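Aminopeptidase (Aneurinibacillus sp. AM-1, PDB 5IB9) probably removes amino acids from the N-termini of peptides as a zinc-dependent exopeptidase of family M28 that also carries a protease-associated domain. Local coordinates at residues 320-333 and 398-412. Residues are numbered along the deposited sequence; the frame is centred on the assembly and turned at random.
Sequences KNRVTDLGAAASSR and QAARPGELVIEPIDY
Y412 docks on the first turn of helix 322-334 by its hydroxyl: T324 OG1 donates to Y412 OH at 2.7 Å, and Y412 OH in turn donates to D325 OD1, also at 2.7 Å. Y412 OH meets D325 OD1 on the anti side, tilted 28° out of the carboxylate plane, and the carboxylate stands nearly perpendicular to the ring. T324 is engaged twice, since T324 OG1 also accepts from N321 N in a capping box, so the tyrosine is tied into the helix N-terminus. Both ring faces are covered. K320, extended beyond CG, runs past the ring in the opposite direction, putting K320 CE 3.6 Å from the Y412 centroid with the ammonium of K320 in a cation-pi position; separate waters link K320 NZ to I410 O and to Y412 O. A328 CB makes a CH-pi contact on the other face.

At the far end, R333 bends at chi3 (-60°) and grips Q398 OE1 end-on through NH1 (2.8 Å) and NH2 (3.0 Å), both from one face of the amide, while Q398 NE2 donates to V406 O and fixes the amide's rotation. R333 also forms a salt bridge with D6.

The packing between is mainly apolar. L326 CD2 meets I407 CD1 at 3.7 Å and touches L405 and the Q398 stem, whereas I410 CD1 lies unusually close to S332 CB (3.2 Å) and also touches A328 O.

The C-terminal tail leaving helix 382-400 thus wraps one flank of helix 322-334, illustrating how an extended segment is held by polar grips near both helix ends with hydrophobic packing between; elsewhere L326 and A330 pack on helix 382-400 itself, V323 on strand 358-364, and T324 and Y412 on strand 310-315.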
ATOM      1  N   LYS A 320      -9.972  -0.673 -27.575  1.00 14.23           N
ATOM      2  CA  LYS A 320      -9.497   0.710 -27.873  1.00 15.48           C
ATOM      3  C   LYS A 320      -9.838   1.716 -26.783  1.00 15.53           C
ATOM      4  O   LYS A 320     -10.896   1.598 -26.127  1.00 15.79           O
ATOM      5  CB  LYS A 320     -10.091   1.250 -29.168  1.00 15.96           C
ATOM      6  CG  LYS A 320      -9.741   0.407 -30.352  1.00 16.40           C
ATOM      7  CD  LYS A 320     -10.399   1.055 -31.593  1.00 16.21           C
ATOM      8  CE  LYS A 320      -9.809   0.337 -32.847  1.00 18.25           C
ATOM      9  NZ  LYS A 320     -10.840   0.506 -33.913  1.00 24.04           N
ATOM     10  N   ASN A 321      -8.992   2.734 -26.577  1.00 12.64           N
ATOM     11  CA  ASN A 321      -9.370   3.799 -25.648  1.00 14.13           C
ATOM     12  C   ASN A 321      -8.794   5.110 -26.121  1.00 13.76           C
ATOM     13  O   ASN A 321      -8.258   5.172 -27.239  1.00 11.79           O
ATOM     14  CB  ASN A 321      -8.952   3.496 -24.207  1.00 13.27           C
ATOM     15  CG  ASN A 321      -7.461   3.247 -24.076  1.00 12.67           C
ATOM     16  OD1 ASN A 321      -6.695   3.994 -24.664  1.00 12.46           O
ATOM     17  ND2 ASN A 321      -7.040   2.200 -23.316  1.00 11.79           N
ATOM     18  N   ARG A 322      -8.923   6.188 -25.379  1.00 12.07           N
ATOM     19  CA  ARG A 322      -8.461   7.464 -25.889  1.00 12.67           C
ATOM     20  C   ARG A 322      -6.952   7.465 -26.193  1.00 12.49           C
ATOM     21  O   ARG A 322      -6.519   8.092 -27.106  1.00 12.20           O
ATOM     22  CB  ARG A 322      -8.828   8.559 -24.908  1.00 11.75           C
ATOM     23  CG  ARG A 322      -8.377  10.009 -25.382  1.00 14.18           C
ATOM     24  CD  ARG A 322      -8.665  11.092 -24.391  1.00 15.60           C
ATOM     25  NE  ARG A 322     -10.087  11.236 -24.150  1.00 14.58           N
ATOM     26  CZ  ARG A 322     -10.688  10.858 -23.058  1.00 15.22           C
ATOM     27  NH1 ARG A 322     -10.043  10.302 -22.067  1.00 15.26           N
ATOM     28  NH2 ARG A 322     -11.960  11.021 -22.987  1.00 20.88           N
ATOM     29  N   VAL A 323      -6.195   6.709 -25.411  1.00 10.30           N
ATOM     30  CA  VAL A 323      -4.731   6.728 -25.671  1.00  9.36           C
ATOM     31  C   VAL A 323      -4.462   5.988 -27.009  1.00 10.74           C
ATOM     32  O   VAL A 323      -3.602   6.424 -27.803  1.00 10.97           O
ATOM     33  CB  VAL A 323      -3.997   6.012 -24.508  1.00 10.02           C
ATOM     34  CG1 VAL A 323      -2.471   5.844 -24.805  1.00 10.47           C
ATOM     35  CG2 VAL A 323      -4.101   6.847 -23.260  1.00 10.95           C
ATOM     36  N   THR A 324      -5.089   4.839 -27.237  1.00  9.02           N
ATOM     37  CA  THR A 324      -4.839   4.159 -28.518  1.00 11.11           C
ATOM     38  C   THR A 324      -5.426   4.980 -29.667  1.00 10.86           C
ATOM     39  O   THR A 324      -4.834   4.961 -30.795  1.00 10.69           O
ATOM     40  CB  THR A 324      -5.311   2.706 -28.622  1.00 10.96           C
ATOM     41  OG1 THR A 324      -6.765   2.686 -28.520  1.00 11.35           O
ATOM     42  CG2 THR A 324      -4.689   1.892 -27.506  1.00 13.49           C
ATOM     43  N   ASP A 325      -6.513   5.732 -29.453  1.00 11.68           N
ATOM     44  CA  ASP A 325      -7.006   6.607 -30.541  1.00 13.14           C
ATOM     45  C   ASP A 325      -5.997   7.683 -30.907  1.00 11.93           C
ATOM     46  O   ASP A 325      -5.792   8.016 -32.100  1.00 11.92           O
ATOM     47  CB  ASP A 325      -8.344   7.259 -30.134  1.00 12.30           C
ATOM     48  CG  ASP A 325      -9.484   6.317 -30.098  1.00 18.94           C
ATOM     49  OD1 ASP A 325      -9.463   5.238 -30.667  1.00 15.71           O
ATOM     50  OD2 ASP A 325     -10.513   6.727 -29.474  1.00 18.72           O
ATOM     51  N   LEU A 326      -5.349   8.289 -29.881  1.00 11.73           N
ATOM     52  CA  LEU A 326      -4.392   9.386 -30.136  1.00 11.37           C
ATOM     53  C   LEU A 326      -3.108   8.778 -30.781  1.00 10.50           C
ATOM     54  O   LEU A 326      -2.573   9.402 -31.678  1.00 11.85           O
ATOM     55  CB  LEU A 326      -3.996  10.096 -28.835  1.00 11.71           C
ATOM     56  CG  LEU A 326      -5.095  11.047 -28.318  1.00 13.03           C
ATOM     57  CD1 LEU A 326      -4.792  11.368 -26.777  1.00 11.83           C
ATOM     58  CD2 LEU A 326      -5.330  12.322 -29.229  1.00 12.72           C
ATOM     59  N   GLY A 327      -2.681   7.570 -30.309  1.00 10.82           N
ATOM     60  CA  GLY A 327      -1.479   6.926 -30.858  1.00 11.42           C
ATOM     61  C   GLY A 327      -1.763   6.553 -32.310  1.00 10.66           C
ATOM     62  O   GLY A 327      -0.865   6.832 -33.173  1.00 11.55           O
ATOM     63  N   ALA A 328      -2.967   6.044 -32.600  1.00 10.27           N
ATOM     64  CA  ALA A 328      -3.286   5.687 -33.983  1.00 11.43           C
ATOM     65  C   ALA A 328      -3.384   6.895 -34.816  1.00 12.27           C
ATOM     66  O   ALA A 328      -2.914   6.876 -35.992  1.00 12.01           O
ATOM     67  CB  ALA A 328      -4.586   4.874 -34.079  1.00 13.14           C
ATOM     68  N   ALA A 329      -3.964   7.985 -34.356  1.00 13.30           N
ATOM     69  CA  ALA A 329      -4.120   9.218 -35.137  1.00 12.92           C
ATOM     70  C   ALA A 329      -2.719   9.765 -35.466  1.00 13.93           C
ATOM     71  O   ALA A 329      -2.388   9.962 -36.620  1.00 13.66           O
ATOM     72  CB  ALA A 329      -4.854  10.318 -34.367  1.00 14.10           C
ATOM     73  N   ALA A 330      -1.860   9.868 -34.470  1.00 11.06           N
ATOM     74  CA  ALA A 330      -0.518  10.434 -34.708  1.00 11.51           C
ATOM     75  C   ALA A 330       0.202   9.505 -35.639  1.00 11.94           C
ATOM     76  O   ALA A 330       0.827  10.016 -36.591  1.00 12.95           O
ATOM     77  CB  ALA A 330       0.272  10.570 -33.362  1.00 10.58           C
ATOM     78  N   SER A 331       0.202   8.207 -35.419  1.00 10.20           N
ATOM     79  CA  SER A 331       0.878   7.353 -36.373  1.00 10.37           C
ATOM     80  C   SER A 331       0.344   7.528 -37.773  1.00 12.44           C
ATOM     81  O   SER A 331       1.130   7.480 -38.740  1.00 12.79           O
ATOM     82  CB  SER A 331       0.854   5.904 -35.861  1.00 11.12           C
ATOM     83  OG  SER A 331       1.658   5.091 -36.772  1.00 13.96           O
ATOM     84  N   SER A 332      -0.947   7.650 -37.955  1.00 11.27           N
ATOM     85  CA  SER A 332      -1.462   7.702 -39.315  1.00 11.80           C
ATOM     86  C   SER A 332      -0.913   8.900 -40.044  1.00 13.79           C
ATOM     87  O   SER A 332      -0.802   8.850 -41.312  1.00 14.55           O
ATOM     88  CB  SER A 332      -2.980   7.632 -39.196  1.00 14.30           C
ATOM     89  OG  SER A 332      -3.433   8.961 -38.918  1.00 14.82           O
ATOM     90  N   ARG A 333      -0.532   9.944 -39.333  1.00 12.33           N
ATOM     91  CA  ARG A 333      -0.006  11.162 -39.989  1.00 11.82           C
ATOM     92  C   ARG A 333       1.491  10.995 -40.179  1.00 13.32           C
ATOM     93  O   ARG A 333       2.038  11.615 -41.144  1.00 16.13           O
ATOM     94  CB  ARG A 333      -0.194  12.381 -39.119  1.00 12.84           C
ATOM     95  CG  ARG A 333      -1.718  12.671 -38.887  1.00 16.57           C
ATOM     96  CD  ARG A 333      -1.982  13.984 -38.201  1.00 19.25           C
ATOM     97  NE  ARG A 333      -1.351  14.061 -36.882  1.00 15.67           N
ATOM     98  CZ  ARG A 333      -2.007  13.814 -35.731  1.00 15.65           C
ATOM     99  NH1 ARG A 333      -3.272  13.356 -35.729  1.00 16.79           N
ATOM    100  NH2 ARG A 333      -1.350  13.971 -34.610  1.00 15.93           N
ATOM    101  N   GLN A 398      -1.376  16.298 -29.573  1.00 11.22           N
ATOM    102  CA  GLN A 398      -2.683  16.486 -30.191  1.00 12.76           C
ATOM    103  C   GLN A 398      -3.703  16.962 -29.109  1.00 12.86           C
ATOM    104  O   GLN A 398      -4.587  17.770 -29.375  1.00 14.80           O
ATOM    105  CB  GLN A 398      -3.201  15.196 -30.794  1.00 11.23           C
ATOM    106  CG  GLN A 398      -4.616  15.296 -31.508  1.00 12.55           C
ATOM    107  CD  GLN A 398      -4.841  14.221 -32.524  1.00 12.20           C
ATOM    108  OE1 GLN A 398      -3.878  13.570 -33.006  1.00 14.51           O
ATOM    109  NE2 GLN A 398      -6.111  13.969 -32.853  1.00 19.52           N
ATOM    110  N   ALA A 399      -3.577  16.433 -27.880  1.00 13.21           N
ATOM    111  CA  ALA A 399      -4.444  16.921 -26.766  1.00 12.80           C
ATOM    112  C   ALA A 399      -3.769  18.101 -26.078  1.00 11.81           C
ATOM    113  O   ALA A 399      -4.495  19.133 -25.781  1.00 13.60           O
ATOM    114  CB  ALA A 399      -4.672  15.734 -25.724  1.00 11.47           C
ATOM    115  N   ALA A 400      -2.448  18.137 -25.852  1.00 11.23           N
ATOM    116  CA  ALA A 400      -1.891  19.137 -24.954  1.00 12.61           C
ATOM    117  C   ALA A 400      -1.731  20.486 -25.652  1.00 12.97           C
ATOM    118  O   ALA A 400      -1.546  21.527 -24.969  1.00 14.37           O
ATOM    119  CB  ALA A 400      -0.548  18.732 -24.379  1.00 14.32           C
ATOM    120  N   ARG A 401      -1.683  20.496 -27.002  1.00 12.85           N
ATOM    121  CA  ARG A 401      -1.538  21.870 -27.685  1.00 15.10           C
ATOM    122  C   ARG A 401      -2.735  22.750 -27.345  1.00 15.19           C
ATOM    123  O   ARG A 401      -3.840  22.339 -27.120  1.00 15.40           O
ATOM    124  CB  ARG A 401      -1.411  21.665 -29.191  1.00 15.80           C
ATOM    125  CG  ARG A 401      -2.722  21.175 -29.849  1.00 18.63           C
ATOM    126  CD  ARG A 401      -2.184  20.683 -31.250  1.00 29.80           C
ATOM    127  NE  ARG A 401      -3.015  21.201 -32.303  1.00 39.92           N
ATOM    128  CZ  ARG A 401      -3.947  20.503 -32.926  1.00 43.56           C
ATOM    129  NH1 ARG A 401      -4.156  19.226 -32.608  1.00 50.35           N
ATOM    130  NH2 ARG A 401      -4.673  21.070 -33.872  1.00 40.76           N
ATOM    131  N   PRO A 402      -2.567  24.080 -27.378  1.00 17.96           N
ATOM    132  CA  PRO A 402      -3.706  24.891 -27.007  1.00 19.48           C
ATOM    133  C   PRO A 402      -4.873  24.681 -28.002  1.00 19.21           C
ATOM    134  O   PRO A 402      -4.666  24.627 -29.233  1.00 21.00           O
ATOM    135  CB  PRO A 402      -3.128  26.303 -27.108  1.00 21.28           C
ATOM    136  CG  PRO A 402      -1.583  26.138 -26.903  1.00 19.29           C
ATOM    137  CD  PRO A 402      -1.298  24.804 -27.563  1.00 17.96           C
ATOM    138  N   GLY A 403      -6.069  24.657 -27.470  1.00 20.59           N
ATOM    139  CA  GLY A 403      -7.295  24.506 -28.198  1.00 20.27           C
ATOM    140  C   GLY A 403      -8.007  23.199 -27.880  1.00 20.47           C
ATOM    141  O   GLY A 403      -7.440  22.303 -27.230  1.00 16.53           O
ATOM    142  N   GLU A 404      -9.277  23.090 -28.231  1.00 20.95           N
ATOM    143  CA  GLU A 404     -10.086  21.907 -27.941  1.00 19.87           C
ATOM    144  C   GLU A 404      -9.567  20.630 -28.622  1.00 18.07           C
ATOM    145  O   GLU A 404      -9.245  20.661 -29.789  1.00 20.93           O
ATOM    146  CB  GLU A 404     -11.594  22.176 -28.328  1.00 22.44           C
ATOM    147  CG  GLU A 404     -12.469  20.929 -28.307  1.00 28.76           C
ATOM    148  CD  GLU A 404     -13.898  21.108 -28.900  1.00 42.49           C
ATOM    149  OE1 GLU A 404     -14.053  21.557 -30.073  1.00 47.70           O
ATOM    150  OE2 GLU A 404     -14.861  20.725 -28.191  1.00 43.99           O
ATOM    151  N   LEU A 405      -9.493  19.527 -27.878  1.00 18.03           N
ATOM    152  CA  LEU A 405      -9.056  18.279 -28.490  1.00 18.56           C
ATOM    153  C   LEU A 405     -10.101  17.870 -29.510  1.00 18.95           C
ATOM    154  O   LEU A 405     -11.336  17.798 -29.150  1.00 20.08           O
ATOM    155  CB  LEU A 405      -8.984  17.239 -27.359  1.00 17.13           C
ATOM    156  CG  LEU A 405      -8.737  15.755 -27.736  1.00 19.11           C
ATOM    157  CD1 LEU A 405      -7.438  15.532 -28.595  1.00 21.27           C
ATOM    158  CD2 LEU A 405      -8.641  14.914 -26.483  1.00 22.83           C
ATOM    159  N   VAL A 406      -9.658  17.471 -30.688  1.00 19.36           N
ATOM    160  CA  VAL A 406     -10.431  16.839 -31.743  1.00 20.44           C
ATOM    161  C   VAL A 406      -9.688  15.587 -32.182  1.00 20.32           C
ATOM    162  O   VAL A 406      -8.480  15.640 -32.482  1.00 21.07           O
ATOM    163  CB  VAL A 406     -10.544  17.791 -32.973  1.00 21.68           C
ATOM    164  CG1 VAL A 406     -11.301  17.120 -34.091  1.00 24.86           C
ATOM    165  CG2 VAL A 406     -11.270  19.125 -32.572  1.00 27.00           C
ATOM    166  N   ILE A 407     -10.364  14.424 -32.155  1.00 20.32           N
ATOM    167  CA  ILE A 407      -9.766  13.221 -32.773  1.00 21.28           C
ATOM    168  C   ILE A 407     -10.670  12.885 -33.959  1.00 23.91           C
ATOM    169  O   ILE A 407     -11.900  12.910 -33.845  1.00 26.45           O
ATOM    170  CB  ILE A 407      -9.652  12.077 -31.763  1.00 23.58           C
ATOM    171  CG1 ILE A 407      -8.980  12.570 -30.479  1.00 21.35           C
ATOM    172  CG2 ILE A 407      -8.870  10.887 -32.432  1.00 22.70           C
ATOM    173  CD1 ILE A 407      -8.900  11.447 -29.402  1.00 24.14           C
ATOM    174  N   GLU A 408     -10.077  12.713 -35.128  1.00 24.78           N
ATOM    175  CA  GLU A 408     -10.831  12.383 -36.290  1.00 26.42           C
ATOM    176  C   GLU A 408     -10.924  10.887 -36.345  1.00 28.57           C
ATOM    177  O   GLU A 408     -10.044  10.177 -35.837  1.00 24.31           O
ATOM    178  CB  GLU A 408     -10.126  12.953 -37.508  1.00 29.09           C
ATOM    179  CG  GLU A 408     -10.291  14.465 -37.536  1.00 35.53           C
ATOM    180  CD  GLU A 408     -10.495  14.984 -38.946  1.00 44.44           C
ATOM    181  OE1 GLU A 408     -10.853  14.185 -39.873  1.00 49.98           O
ATOM    182  OE2 GLU A 408     -10.323  16.204 -39.128  1.00 48.19           O
ATOM    183  N   PRO A 409     -12.027  10.383 -36.890  1.00 29.28           N
ATOM    184  CA  PRO A 409     -12.161   8.946 -36.918  1.00 30.40           C
ATOM    185  C   PRO A 409     -11.011   8.284 -37.709  1.00 30.12           C
ATOM    186  O   PRO A 409     -10.534   8.830 -38.718  1.00 31.78           O
ATOM    187  CB  PRO A 409     -13.522   8.743 -37.659  1.00 32.70           C
ATOM    188  CG  PRO A 409     -14.213  10.085 -37.606  1.00 32.49           C
ATOM    189  CD  PRO A 409     -13.109  11.069 -37.659  1.00 31.12           C
ATOM    190  N   ILE A 410     -10.539   7.152 -37.234  1.00 26.30           N
ATOM    191  CA  ILE A 410      -9.456   6.442 -37.910  1.00 29.49           C
ATOM    192  C   ILE A 410      -9.619   4.959 -37.576  1.00 27.35           C
ATOM    193  O   ILE A 410      -9.833   4.607 -36.411  1.00 27.84           O
ATOM    194  CB  ILE A 410      -8.076   6.999 -37.351  1.00 29.54           C
ATOM    195  CG1 ILE A 410      -6.853   6.149 -37.698  1.00 32.16           C
ATOM    196  CG2 ILE A 410      -8.102   7.023 -35.843  1.00 32.10           C
ATOM    197  CD1 ILE A 410      -5.608   6.846 -37.480  1.00 38.03           C
ATOM    198  N   ASP A 411      -9.559   4.096 -38.575  1.00 26.75           N
ATOM    199  CA  ASP A 411      -9.591   2.665 -38.317  1.00 25.99           C
ATOM    200  C   ASP A 411      -8.168   2.250 -38.042  1.00 22.05           C
ATOM    201  O   ASP A 411      -7.188   2.743 -38.630  1.00 22.53           O
ATOM    202  CB  ASP A 411     -10.071   1.825 -39.521  1.00 29.03           C
ATOM    203  CG  ASP A 411     -11.475   2.183 -39.962  1.00 36.29           C
ATOM    204  OD1 ASP A 411     -12.435   1.414 -39.711  1.00 44.95           O
ATOM    205  OD2 ASP A 411     -11.607   3.266 -40.579  1.00 44.74           O
ATOM    206  N   TYR A 412      -8.026   1.342 -37.120  1.00 18.50           N
ATOM    207  CA  TYR A 412      -6.785   0.688 -36.979  1.00 15.30           C
ATOM    208  C   TYR A 412      -7.053  -0.684 -36.401  1.00 15.39           C
ATOM    209  O   TYR A 412      -8.013  -0.832 -35.646  1.00 18.43           O
ATOM    210  CB  TYR A 412      -5.858   1.611 -36.096  1.00 16.24           C
ATOM    211  CG  TYR A 412      -6.424   1.979 -34.700  1.00 13.39           C
ATOM    212  CD1 TYR A 412      -7.367   3.012 -34.572  1.00 14.97           C
ATOM    213  CD2 TYR A 412      -5.971   1.349 -33.556  1.00 15.15           C
ATOM    214  CE1 TYR A 412      -7.833   3.446 -33.297  1.00 13.88           C
ATOM    215  CE2 TYR A 412      -6.475   1.759 -32.256  1.00 16.65           C
ATOM    216  CZ  TYR A 412      -7.326   2.782 -32.172  1.00 13.20           C
ATOM    217  OH  TYR A 412      -7.818   3.140 -30.925  1.00 15.02           O
TER
HETATM  218  O   HOH W   1     -10.875  -0.073 -36.878  1.00 25.05           O
HETATM  219  O   HOH W   2     -11.241   3.291 -34.399  1.00 26.42           O
HETATM  220  O   HOH W   3     -10.281  -2.355 -35.515  1.00 42.45           O